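Local coordinates for protein metallo-beta-lactamase (Serratia marcescens, PDB 6K4X) that hydrolyses beta-lactam antibiotics as a dizinc metallo-beta-lactamase, here with the thiol inhibitor 4-amino-2-sulfanylbenzoic acid bound across its two zinc ions, at residues Arg3-Pro8 with Gly42-Gly47; Val21-Ile26 with Ala48-Ala53; Ser73-Ala78 with Ser116-Pro121; Ala97-Leu102 with Val126-Asp131. All blocks are in the same frame, centred on the assembly; numbering follows the deposited sequence. Where two conformers were deposited one is given.

Contact 1: residues Arg3-Pro8 with Gly42-Gly47; sequences RDWSSP and GTTEKG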
loop_
_atom_site.group_PDB
_atom_site.type_symbol
_atom_site.label_atom_id
_atom_site.label_comp_id
_atom_site.label_asym_id
_atom_site.label_seq_id
_atom_site.Cartn_x
_atom_site.Cartn_y
_atom_site.Cartn_z
ATOM N N ARG A 3 12.142 13.460 -4.046
ATOM C CA ARG A 3 11.110 12.387 -3.892
ATOM C C ARG A 3 11.573 11.372 -2.842
ATOM O O ARG A 3 11.498 10.179 -3.073
ATOM C CB ARG A 3 10.846 11.681 -5.226
ATOM C CG ARG A 3 10.319 12.600 -6.319
ATOM C CD ARG A 3 9.258 11.957 -7.191
ATOM N NE ARG A 3 8.448 12.950 -7.885
ATOM C CZ ARG A 3 7.372 13.536 -7.366
ATOM N NH1 ARG A 3 6.926 13.172 -6.174
ATOM N NH2 ARG A 3 6.731 14.471 -8.052
ATOM N N ASP A 4 12.063 11.867 -1.703
ATOM C CA ASP A 4 12.423 11.022 -0.567
ATOM C C ASP A 4 11.146 10.525 0.123
ATOM O O ASP A 4 10.032 11.042 -0.087
ATOM C CB ASP A 4 13.382 11.736 0.389
ATOM C CG ASP A 4 14.708 12.103 -0.261
ATOM O OD1 ASP A 4 15.265 11.245 -0.974
ATOM O OD2 ASP A 4 15.178 13.239 -0.043
ATOM N N TRP A 5 11.291 9.477 0.930
ATOM C CA TRP A 5 10.157 8.775 1.512
ATOM C C TRP A 5 9.355 9.671 2.445
ATOM O O TRP A 5 8.218 9.387 2.712
ATOM C CB TRP A 5 10.598 7.581 2.348
ATOM C CG TRP A 5 11.188 6.438 1.606
ATOM C CD1 TRP A 5 11.189 6.229 0.269
ATOM C CD2 TRP A 5 11.923 5.361 2.208
ATOM N NE1 TRP A 5 11.837 5.045 -0.008
ATOM C CE2 TRP A 5 12.309 4.512 1.161
ATOM C CE3 TRP A 5 12.290 5.052 3.520
ATOM C CZ2 TRP A 5 13.036 3.346 1.396
ATOM C CZ3 TRP A 5 13.008 3.896 3.751
ATOM C CH2 TRP A 5 13.379 3.066 2.698
ATOM N N SER A 6 10.004 10.701 3.015
ATOM C CA SER A 6 9.371 11.590 3.980
ATOM C C SER A 6 9.038 12.957 3.377
ATOM O O SER A 6 8.592 13.822 4.117
ATOM C CB SER A 6 10.268 11.794 5.181
ATOM O OG SER A 6 10.508 10.558 5.838
ATOM N N SER A 7 9.256 13.146 2.089
ATOM C CA SER A 7 9.227 14.487 1.509
ATOM C C SER A 7 7.798 14.999 1.378
ATOM O O SER A 7 6.860 14.270 1.006
ATOM C CB SER A 7 9.898 14.514 0.180
ATOM O OG SER A 7 9.280 13.632 -0.741
ATOM N N PRO A 8 7.601 16.318 1.574
ATOM C CA PRO A 8 6.329 16.941 1.216
ATOM C C PRO A 8 5.939 16.641 -0.229
ATOM O O PRO A 8 6.791 16.471 -1.125
ATOM C CB PRO A 8 6.613 18.432 1.425
ATOM C CG PRO A 8 7.598 18.427 2.568
ATOM C CD PRO A 8 8.515 17.257 2.261
ATOM N N GLY A 42 0.668 4.889 5.977
ATOM C CA GLY A 42 1.069 6.041 6.761
ATOM C C GLY A 42 2.361 6.697 6.305
ATOM O O GLY A 42 2.714 7.760 6.834
ATOM N N THR A 43 3.074 6.096 5.348
ATOM C CA THR A 43 4.435 6.514 4.979
ATOM C C THR A 43 5.357 6.325 6.188
ATOM O O THR A 43 5.181 5.379 6.951
ATOM C CB THR A 43 4.496 7.898 4.300
ATOM O OG1 THR A 43 4.531 8.999 5.224
ATOM C CG2 THR A 43 3.368 8.073 3.304
ATOM N N THR A 44 6.399 7.162 6.280
ATOM C CA THR A 44 7.392 7.039 7.321
ATOM C C THR A 44 6.927 7.780 8.571
ATOM O O THR A 44 5.930 8.500 8.577
ATOM C CB THR A 44 8.728 7.655 6.904
ATOM O OG1 THR A 44 8.470 9.044 6.657
ATOM C CG2 THR A 44 9.334 7.013 5.677
ATOM N N GLU A 45 7.673 7.606 9.672
ATOM C CA GLU A 45 7.394 8.311 10.886
ATOM C C GLU A 45 7.388 9.831 10.631
ATOM O O GLU A 45 6.446 10.497 10.986
ATOM C CB GLU A 45 8.433 7.872 11.916
ATOM C CG GLU A 45 8.440 8.634 13.212
ATOM C CD GLU A 45 9.469 8.087 14.199
ATOM O OE1 GLU A 45 10.283 7.199 13.802
ATOM O OE2 GLU A 45 9.439 8.529 15.344
ATOM N N LYS A 46 8.431 10.347 9.976
ATOM C CA LYS A 46 8.484 11.777 9.654
ATOM C C LYS A 46 7.356 12.119 8.674
ATOM O O LYS A 46 6.762 13.205 8.733
ATOM C CB LYS A 46 9.847 12.118 9.056
ATOM C CG LYS A 46 11.005 12.168 10.045
ATOM C CD LYS A 46 12.246 12.808 9.468
ATOM C CE LYS A 46 12.732 12.145 8.200
ATOM N NZ LYS A 46 12.967 10.699 8.409
ATOM N N GLY A 47 7.050 11.189 7.774
ATOM C CA GLY A 47 6.028 11.386 6.756
ATOM C C GLY A 47 4.632 11.536 7.330
ATOM O O GLY A 47 3.770 12.108 6.659
#
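Thr44 OG1 is gripped from two directions: it meets Ser6 OG across the contact at 2.7 Å, and it accepts the amide of Gly47, N to OG1 2.8 Å with an N-H...O angle of 142°. Thr44 carries its hydroxyl between the backbone N and the carbonyl carbon (chi1 61°), and threonine suits the site because its other branch is apolar. That methyl, CG2, lies 3.6 Å from Trp5 CB, the two side chains crossing at about a right angle. Beside the Ser6 hydroxyl the Lys46 chain bends at its third and fourth torsions, NZ ending 3.6 Å from Ser6 OG, a close approach but not a hydrogen bond.

The bond from Gly47 N is a capping bond, made where the loop after strand 37-40 of the metallo-beta-lactamase fold turns into helix 47-57. Glycine fits position 47 because Thr43 OG1 occupies the place a beta carbon would take; that hydroxyl donates to Gly42 O.

The facing loop is shaped by a type I beta turn from Asp4 to Ser7. Asp4 O receives both Ser7 N at 3.1 Å and Ser7 OG at 2.8 Å, the two donors arriving from the same face of its carbonyl plane. Trp5 O hydrogen-bonds to Thr23 OG1, and the Trp5 side chain comes within about 4 Å, nearest atoms, of the side chains of the zinc ligands Asp76 and His215, in the second shell of the metal site.

Contact 2: residues Val21-Ile26 with Ala48-Ala53; sequences VGTGGI and AQVVAA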
loop_
_atom_site.group_PDB
_atom_site.type_symbol
_atom_site.label_atom_id
_atom_site.label_comp_id
_atom_site.label_asym_id
_atom_site.label_seq_id
_atom_site.Cartn_x
_atom_site.Cartn_y
_atom_site.Cartn_z
ATOM N N VAL A 21 -2.435 11.385 -0.835
ATOM C CA VAL A 21 -2.060 12.199 0.293
ATOM C C VAL A 21 -0.697 11.787 0.854
ATOM O O VAL A 21 -0.333 12.202 1.958
ATOM C CB VAL A 21 -3.134 12.190 1.394
ATOM C CG1 VAL A 21 -4.409 12.866 0.929
ATOM C CG2 VAL A 21 -3.404 10.801 1.941
ATOM N N GLY A 22 0.059 10.961 0.120
ATOM C CA GLY A 22 1.360 10.509 0.567
ATOM C C GLY A 22 2.466 11.536 0.374
ATOM O O GLY A 22 2.263 12.737 0.146
ATOM N N THR A 23 3.691 11.029 0.517
ATOM C CA THR A 23 4.891 11.824 0.371
ATOM C C THR A 23 5.343 11.777 -1.087
ATOM O O THR A 23 4.733 11.160 -1.951
ATOM C CB THR A 23 5.975 11.307 1.323
ATOM O OG1 THR A 23 6.214 9.942 0.943
ATOM C CG2 THR A 23 5.581 11.419 2.778
ATOM N N GLY A 24 6.463 12.445 -1.369
ATOM C CA GLY A 24 7.022 12.394 -2.708
ATOM C C GLY A 24 7.441 10.994 -3.105
ATOM O O GLY A 24 7.483 10.680 -4.299
ATOM N N GLY A 25 7.764 10.154 -2.126
ATOM C CA GLY A 25 8.342 8.863 -2.402
ATOM C C GLY A 25 7.515 7.675 -1.959
ATOM O O GLY A 25 7.860 6.552 -2.336
ATOM N N ILE A 26 6.477 7.874 -1.128
ATOM C CA ILE A 26 5.688 6.730 -0.641
ATOM C C ILE A 26 4.213 7.068 -0.781
ATOM O O ILE A 26 3.778 8.134 -0.325
ATOM C CB ILE A 26 6.004 6.348 0.815
ATOM C CG1 ILE A 26 7.476 5.970 1.014
ATOM C CG2 ILE A 26 5.089 5.234 1.273
ATOM C CD1 ILE A 26 7.872 4.657 0.379
ATOM N N ALA A 48 4.365 11.033 8.533
ATOM C CA ALA A 48 3.024 11.180 9.086
ATOM C C ALA A 48 2.608 12.648 9.120
ATOM O O ALA A 48 1.438 12.961 8.948
ATOM C CB ALA A 48 2.919 10.568 10.461
ATOM N N GLN A 49 3.546 13.550 9.409
ATOM C CA GLN A 49 3.196 14.981 9.480
ATOM C C GLN A 49 2.809 15.507 8.098
ATOM O O GLN A 49 1.994 16.439 7.999
ATOM C CB GLN A 49 4.357 15.797 10.064
ATOM C CG GLN A 49 4.791 15.312 11.440
ATOM C CD GLN A 49 3.644 15.141 12.407
ATOM O OE1 GLN A 49 3.511 14.114 13.084
ATOM N NE2 GLN A 49 2.791 16.148 12.481
ATOM N N VAL A 50 3.423 14.955 7.044
ATOM C CA VAL A 50 3.073 15.286 5.676
ATOM C C VAL A 50 1.669 14.765 5.344
ATOM O O VAL A 50 0.838 15.512 4.818
ATOM C CB VAL A 50 4.156 14.765 4.715
ATOM C CG1 VAL A 50 3.748 14.885 3.272
ATOM C CG2 VAL A 50 5.497 15.443 4.954
ATOM N N VAL A 51 1.415 13.486 5.640
ATOM C CA VAL A 51 0.132 12.899 5.354
ATOM C C VAL A 51 -0.986 13.666 6.073
ATOM O O VAL A 51 -2.023 13.947 5.504
ATOM C CB VAL A 51 0.118 11.418 5.742
ATOM C CG1 VAL A 51 -1.265 10.816 5.606
ATOM C CG2 VAL A 51 1.127 10.628 4.945
ATOM N N ALA A 52 -0.771 14.001 7.354
ATOM C CA ALA A 52 -1.783 14.712 8.120
ATOM C C ALA A 52 -2.102 16.067 7.486
ATOM O O ALA A 52 -3.284 16.421 7.334
ATOM C CB ALA A 52 -1.341 14.852 9.554
ATOM N N ALA A 53 -1.057 16.829 7.153
ATOM C CA ALA A 53 -1.263 18.125 6.540
ATOM C C ALA A 53 -1.957 17.971 5.184
ATOM O O ALA A 53 -2.785 18.803 4.790
ATOM C CB ALA A 53 0.059 18.833 6.399
#
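Val21 and Val51 make the closest approach, through a carbon donor: Val51 CA lies 3.5 Å from Val21 O, with an angle of 158° at the hydrogen. Val21 O also accepts a conventional hydrogen bond from Asn54 ND2, further along helix 47-57, on which the loop between strands 18-20 and 29-31 packs here.

Two apolar pairs accompany it. Val21 CG2 meets Val51 CG1 at 4.2 Å, and Thr23 CG2 touches Val50 CG1 at 4.0 Å, these two side chains lying roughly perpendicular. Val50 holds CG1 anti to its backbone N (chi1 171°), and the same methyl lies 4.1 Å from Gly22 O. Between the valines and threonine, Gly22 presents bare backbone, its CA 4.4 Å from Val51 CG2.

Within the loop, Thr23 OG1 accepts Ile26 N at 2.9 Å, an ST motif, and a weak bond from Gly25 N; its strongest partner, Trp5 O, lies in the N-terminal loop.

Branched, compact residues suit a helix face laid against a glycine-rich loop. With no conventional hydrogen bond joining the two segments, the fit rests on van der Waals contact and one C-H...O interaction, while the loop's shape is held by the threonine hydroxyl together with the backbone bond from Thr23 N to Ile26 O.

Contact 3: residues Ser73-Ala78 with Ser116-Pro121; sequences SHEDHA and SLSNFP. With ZN (zinc ion), chain C; ZN (zinc ion), chain B; D0U (4-azanyl-2-sulfanyl-benzoic acid), chain E.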
loop_
_atom_site.group_PDB
_atom_site.type_symbol
_atom_site.label_atom_id
_atom_site.label_comp_id
_atom_site.label_asym_id
_atom_site.label_seq_id
_atom_site.Cartn_x
_atom_site.Cartn_y
_atom_site.Cartn_z
ATOM N N SER A 73 4.254 -4.121 6.616
ATOM C CA SER A 73 4.800 -3.618 7.869
ATOM C C SER A 73 6.310 -3.396 7.789
ATOM O O SER A 73 7.068 -3.983 8.570
ATOM C CB SER A 73 4.434 -4.589 8.953
ATOM O OG SER A 73 4.749 -5.928 8.582
ATOM N N HIS A 74 6.720 -2.505 6.867
ATOM C CA HIS A 74 8.079 -1.961 6.875
ATOM C C HIS A 74 7.990 -0.458 7.112
ATOM O O HIS A 74 6.950 0.158 6.886
ATOM C CB HIS A 74 8.819 -2.231 5.565
ATOM C CG HIS A 74 9.089 -3.678 5.343
ATOM N ND1 HIS A 74 9.252 -4.231 4.108
ATOM C CD2 HIS A 74 9.278 -4.667 6.241
ATOM C CE1 HIS A 74 9.499 -5.513 4.266
ATOM N NE2 HIS A 74 9.525 -5.805 5.549
ATOM N N GLU A 75 9.086 0.103 7.606
ATOM C CA GLU A 75 9.125 1.477 8.099
ATOM C C GLU A 75 8.699 2.500 7.046
ATOM O O GLU A 75 8.230 3.577 7.413
ATOM C CB GLU A 75 10.509 1.792 8.649
ATOM C CG GLU A 75 11.591 1.932 7.584
ATOM C CD GLU A 75 12.996 2.356 7.996
ATOM O OE1 GLU A 75 13.107 3.221 8.873
ATOM O OE2 GLU A 75 13.982 1.837 7.413
ATOM N N ASP A 76 8.955 2.247 5.772
ATOM C CA ASP A 76 8.634 3.218 4.738
ATOM C C ASP A 76 7.122 3.361 4.498
ATOM O O ASP A 76 6.688 4.442 4.100
ATOM C CB ASP A 76 9.382 2.928 3.443
ATOM C CG ASP A 76 9.214 1.553 2.830
ATOM O OD1 ASP A 76 8.984 0.579 3.580
ATOM O OD2 ASP A 76 9.358 1.469 1.588
ATOM N N HIS A 77 6.353 2.281 4.672
ATOM C CA HIS A 77 4.907 2.338 4.440
ATOM C C HIS A 77 4.135 2.519 5.742
ATOM O O HIS A 77 3.021 3.076 5.745
ATOM C CB HIS A 77 4.428 1.068 3.738
ATOM C CG HIS A 77 5.229 0.788 2.517
ATOM N ND1 HIS A 77 5.067 1.486 1.326
ATOM C CD2 HIS A 77 6.293 -0.025 2.341
ATOM C CE1 HIS A 77 5.997 1.065 0.480
ATOM N NE2 HIS A 77 6.779 0.165 1.070
ATOM N N ALA A 78 4.654 1.923 6.818
ATOM C CA ALA A 78 3.942 1.769 8.095
ATOM C C ALA A 78 4.525 2.652 9.199
ATOM O O ALA A 78 3.929 2.759 10.268
ATOM C CB ALA A 78 3.964 0.333 8.570
ATOM N N SER A 116 18.328 -6.590 8.392
ATOM C CA SER A 116 18.653 -5.382 7.657
ATOM C C SER A 116 17.539 -4.334 7.773
ATOM O O SER A 116 17.653 -3.254 7.205
ATOM C CB SER A 116 18.966 -5.685 6.210
ATOM O OG SER A 116 17.789 -6.031 5.492
ATOM N N LEU A 117 16.484 -4.616 8.541
ATOM C CA LEU A 117 15.340 -3.703 8.627
ATOM C C LEU A 117 15.506 -2.752 9.810
ATOM O O LEU A 117 16.061 -3.140 10.843
ATOM C CB LEU A 117 14.034 -4.488 8.778
ATOM C CG LEU A 117 13.638 -5.311 7.559
ATOM C CD1 LEU A 117 12.623 -6.384 7.933
ATOM C CD2 LEU A 117 13.105 -4.404 6.459
ATOM N N SER A 118 14.959 -1.546 9.664
ATOM C CA SER A 118 14.916 -0.602 10.760
ATOM C C SER A 118 13.542 -0.671 11.421
ATOM O O SER A 118 12.510 -0.718 10.753
ATOM C CB SER A 118 15.215 0.793 10.292
ATOM O OG SER A 118 16.517 0.864 9.723
ATOM N N ASN A 119 13.521 -0.641 12.743
ATOM C CA ASN A 119 12.284 -0.632 13.492
ATOM C C ASN A 119 11.542 0.684 13.287
ATOM O O ASN A 119 12.116 1.678 12.847
ATOM C CB ASN A 119 12.530 -0.834 14.982
ATOM C CG ASN A 119 13.201 -2.153 15.295
ATOM O OD1 ASN A 119 13.229 -3.085 14.494
ATOM N ND2 ASN A 119 13.699 -2.256 16.511
ATOM N N PHE A 120 10.263 0.686 13.626
ATOM C CA PHE A 120 9.451 1.862 13.507
ATOM C C PHE A 120 8.474 1.902 14.674
ATOM O O PHE A 120 8.376 0.960 15.466
ATOM C CB PHE A 120 8.772 1.887 12.133
ATOM C CG PHE A 120 7.877 0.706 11.838
ATOM C CD1 PHE A 120 8.386 -0.434 11.235
ATOM C CD2 PHE A 120 6.533 0.743 12.161
ATOM C CE1 PHE A 120 7.562 -1.514 10.963
ATOM C CE2 PHE A 120 5.719 -0.347 11.913
ATOM C CZ PHE A 120 6.231 -1.463 11.295
ATOM N N PRO A 121 7.732 3.004 14.870
ATOM C CA PRO A 121 6.886 3.096 16.052
ATOM C C PRO A 121 5.713 2.108 16.009
ATOM O O PRO A 121 4.985 2.027 15.016
ATOM C CB PRO A 121 6.395 4.547 16.014
ATOM C CG PRO A 121 7.456 5.270 15.230
ATOM C CD PRO A 121 7.849 4.291 14.154
HETATM ZN ZN ZN C . 8.705 -0.187 0.541
HETATM ZN ZN ZN B . 8.781 -3.467 2.248
HETATM O O2 D0U E . 8.394 -2.034 -0.741
HETATM C C7 D0U E . 9.319 -2.518 -1.429
HETATM O O1 D0U E . 9.110 -3.027 -2.569
HETATM C C3 D0U E . 10.720 -2.540 -0.931
HETATM C C2 D0U E . 11.714 -2.874 -1.891
HETATM C C4 D0U E . 11.089 -2.241 0.392
HETATM S S1 D0U E . 10.110 -1.707 1.685
HETATM C C5 D0U E . 12.463 -2.333 0.709
HETATM C C6 D0U E . 13.440 -2.680 -0.227
HETATM N N1 D0U E . 14.785 -2.722 0.117
HETATM C C1 D0U E . 13.057 -2.921 -1.516
HETATM O O HOH W 1 11.342 -1.530 8.357
HETATM O O HOH W 2 13.744 -1.049 6.954
HETATM O O HOH W 3 12.743 3.613 11.294
HETATM O O HOH W 4 3.580 2.910 12.926
#
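Ser73 O lies at the edge of the Phe120 ring, near its plane, 3.5 Å from CE1. Phe120 CG sits between its backbone N and carbonyl carbon (chi1 59°), and the ring lies against residues from Ser73 to Ala78, along the side of the short helix 75-78, where a broad apolar group can touch several residues at once.

His74, the N-cap of that helix, receives Ala78 N and His77 N on its carbonyl oxygen. One face of its ring is met by Leu117 CD2, a CH-pi contact 4.0 Å from the centroid and 19° off the normal. ND1 binds one zinc ion at 2.1 Å, while NE2 is hydrogen-bonded to Asp111 OD2, a second-shell partner that, with the zinc bond at ND1, holds the ring's rotation.

Glu75 sets CB against Phe120 CB and lays its carboxylate against Ser118 CB, OE2 at 3.3 Å. Its polar links to the loop run through water: one joins Glu75 N to Ser118 O, another Glu75 OE2 to Ser118 N.

Asp76 and His77 hold the second zinc ion through OD2 at 2.1 Å and NE2 at 2.0 Å. The inhibitor's S1 bridges both metals, and its carboxylate O2 adds a bond to the second.

Ala78 CB packs 3.8 Å from Phe120 CE2, a methyl small enough for the ring to come close, and a further water connects Ala78 O with Pro121 O. The spacing of His72, His74, Asp76 and His77 is the HxHxDH signature of the metallo-beta-lactamase superfamily, completed here by His150 and His215 into a dizinc site.

Contact 4: residues Ala97-Leu102 with Val126-Asp131; sequences ANVDTL and VRAVAD. With SO4 (sulfate ion), chain F.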
loop_
_atom_site.group_PDB
_atom_site.type_symbol
_atom_site.label_atom_id
_atom_site.label_comp_id
_atom_site.label_asym_id
_atom_site.label_seq_id
_atom_site.Cartn_x
_atom_site.Cartn_y
_atom_site.Cartn_z
ATOM N N ALA A 97 -0.683 -11.947 9.652
ATOM C CA ALA A 97 0.701 -12.219 10.020
ATOM C C ALA A 97 1.515 -10.938 10.208
ATOM O O ALA A 97 2.633 -11.026 10.668
ATOM C CB ALA A 97 1.338 -13.106 8.968
ATOM N N ASN A 98 0.989 -9.776 9.836
ATOM C CA ASN A 98 1.703 -8.504 10.050
ATOM C C ASN A 98 1.171 -7.727 11.260
ATOM O O ASN A 98 1.723 -6.680 11.608
ATOM C CB ASN A 98 1.625 -7.604 8.816
ATOM C CG ASN A 98 2.517 -8.046 7.668
ATOM O OD1 ASN A 98 3.251 -9.034 7.766
ATOM N ND2 ASN A 98 2.492 -7.305 6.574
ATOM N N VAL A 99 0.108 -8.213 11.910
ATOM C CA VAL A 99 -0.458 -7.493 13.057
ATOM C C VAL A 99 0.607 -7.256 14.134
ATOM O O VAL A 99 0.745 -6.137 14.648
ATOM C CB VAL A 99 -1.699 -8.233 13.600
ATOM C CG1 VAL A 99 -2.107 -7.719 14.980
ATOM C CG2 VAL A 99 -2.867 -8.142 12.628
ATOM N N ASP A 100 1.343 -8.305 14.507
ATOM C CA ASP A 100 2.277 -8.171 15.590
ATOM C C ASP A 100 3.396 -7.180 15.227
ATOM O O ASP A 100 3.859 -6.415 16.066
ATOM C CB ASP A 100 2.821 -9.544 15.965
ATOM C CG ASP A 100 3.515 -9.518 17.303
ATOM O OD1 ASP A 100 2.854 -9.150 18.281
ATOM O OD2 ASP A 100 4.701 -9.844 17.331
ATOM N N THR A 101 3.804 -7.185 13.958
ATOM C CA THR A 101 4.825 -6.284 13.509
ATOM C C THR A 101 4.337 -4.839 13.620
ATOM O O THR A 101 5.072 -3.939 14.048
ATOM C CB THR A 101 5.235 -6.540 12.064
ATOM O OG1 THR A 101 5.628 -7.906 11.934
ATOM C CG2 THR A 101 6.362 -5.627 11.653
ATOM N N LEU A 102 3.090 -4.579 13.232
ATOM C CA LEU A 102 2.579 -3.213 13.334
ATOM C C LEU A 102 2.448 -2.779 14.798
ATOM O O LEU A 102 2.610 -1.596 15.114
ATOM C CB LEU A 102 1.225 -3.092 12.639
ATOM C CG LEU A 102 1.266 -3.219 11.115
ATOM C CD1 LEU A 102 -0.138 -3.198 10.552
ATOM C CD2 LEU A 102 2.114 -2.134 10.463
ATOM N N VAL A 126 -4.583 -2.264 16.365
ATOM C CA VAL A 126 -4.349 -3.037 15.170
ATOM C C VAL A 126 -5.219 -4.297 15.209
ATOM O O VAL A 126 -5.283 -5.005 16.219
ATOM C CB VAL A 126 -2.871 -3.414 15.013
ATOM C CG1 VAL A 126 -2.627 -4.091 13.687
ATOM C CG2 VAL A 126 -1.979 -2.194 15.177
ATOM N N ARG A 127 -5.904 -4.567 14.110
ATOM C CA ARG A 127 -6.769 -5.730 13.970
ATOM C C ARG A 127 -6.494 -6.430 12.644
ATOM O O ARG A 127 -6.118 -5.790 11.675
ATOM C CB ARG A 127 -8.235 -5.292 13.992
ATOM C CG ARG A 127 -8.614 -4.352 15.126
ATOM C CD ARG A 127 -8.711 -5.076 16.449
ATOM N NE ARG A 127 -9.061 -4.172 17.560
ATOM C CZ ARG A 127 -8.201 -3.654 18.438
ATOM N NH1 ARG A 127 -8.627 -2.835 19.395
ATOM N NH2 ARG A 127 -6.937 -4.007 18.387
ATOM N N ALA A 128 -6.726 -7.738 12.591
ATOM C CA ALA A 128 -6.512 -8.530 11.393
ATOM C C ALA A 128 -7.745 -8.520 10.489
ATOM O O ALA A 128 -8.885 -8.550 10.948
ATOM C CB ALA A 128 -6.188 -9.961 11.763
ATOM N N VAL A 129 -7.487 -8.595 9.184
ATOM C CA VAL A 129 -8.477 -8.906 8.168
ATOM C C VAL A 129 -8.007 -10.122 7.367
ATOM O O VAL A 129 -6.803 -10.355 7.231
ATOM C CB VAL A 129 -8.713 -7.729 7.215
ATOM C CG1 VAL A 129 -9.292 -6.549 7.956
ATOM C CG2 VAL A 129 -7.470 -7.334 6.446
ATOM N N ALA A 130 -8.969 -10.854 6.800
ATOM C CA ALA A 130 -8.711 -12.046 6.015
ATOM C C ALA A 130 -8.727 -11.725 4.523
ATOM O O ALA A 130 -9.301 -10.734 4.072
ATOM C CB ALA A 130 -9.750 -13.099 6.317
ATOM N N ASP A 131 -8.145 -12.636 3.744
ATOM C CA ASP A 131 -8.244 -12.576 2.302
ATOM C C ASP A 131 -9.712 -12.489 1.892
ATOM O O ASP A 131 -10.540 -13.292 2.358
ATOM C CB ASP A 131 -7.590 -13.809 1.686
ATOM C CG ASP A 131 -7.489 -13.753 0.176
ATOM O OD1 ASP A 131 -7.228 -12.685 -0.417
ATOM O OD2 ASP A 131 -7.577 -14.841 -0.421
HETATM S S SO4 F . -5.513 -2.125 21.448
HETATM O O1 SO4 F . -5.169 -3.262 20.616
HETATM O O2 SO4 F . -5.288 -2.657 22.836
HETATM O O3 SO4 F . -4.701 -0.883 21.264
HETATM O O4 SO4 F . -6.897 -1.691 21.271
#
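Val99 and Val126 form the tight part of this contact, their CG1 methyls 3.9 Å apart as the side chains run antiparallel alongside each other. Val99 divides its branches between two neighbours: CG1, anti to the backbone N (chi1 166°), goes to Val126, while CG2 rests 3.9 Å from Ala128 CB. The small methyl of Ala128 suits a place where the valine also comes close to the strand backbone. One helical turn on, Leu102 lies roughly perpendicular to Val126 and brings CD1 to 4.1 Å from Val126 CG1. Leu102 also touches Ala94 of the neighbouring strand 91-95.

The character changes at Arg127, whose CB points away from the helix; the residue is exposed, and its chain also touches Thr91 and Leu93 of strand 91-95. It folds back at the second torsion, and NH2 donates to Val126 O at 2.9 Å from well above the carbonyl plane; that oxygen is also hydrogen-bonded to Arg103 NH2. The guanidinium holds at its edge a sulfate ion, probably from the crystallisation liquor, which Lys125 N also binds: Arg127 NH1 to O4 is 2.8 Å and nearly straight at 176°, and NH2 to O1 is 2.9 Å. A long, charged side chain suits this outer face, as valine suits the inner one.

Helix 99-104 lies against one of the two outermost strands of the seven-stranded sheet, the arrangement of a beta-alpha-beta unit built from strand 91-95, this helix and the parallel strand 126-129.

Along the chain, contacts 1 and 2 interleave their segments and close before the second interleaved pair, contacts 3 and 4, opens. Contacts 1 and 2 are neighbours, their centres about 6 Å apart, and share the region around helix 47-57. Contact 3 lies about 12 Å from contact 1, centre to centre, and is joined to it by a backbone bond between Gly42 and His77 and by Trp5 packing on Asp76. Contact 4, its centre about 15 Å from that of contact 3, meets it where Ser73 and Ala78 touch Leu102. Contact 3, which carries three of the six zinc ligands, thus lies between the N-terminal loops and the edge strand 126-129 with its helix.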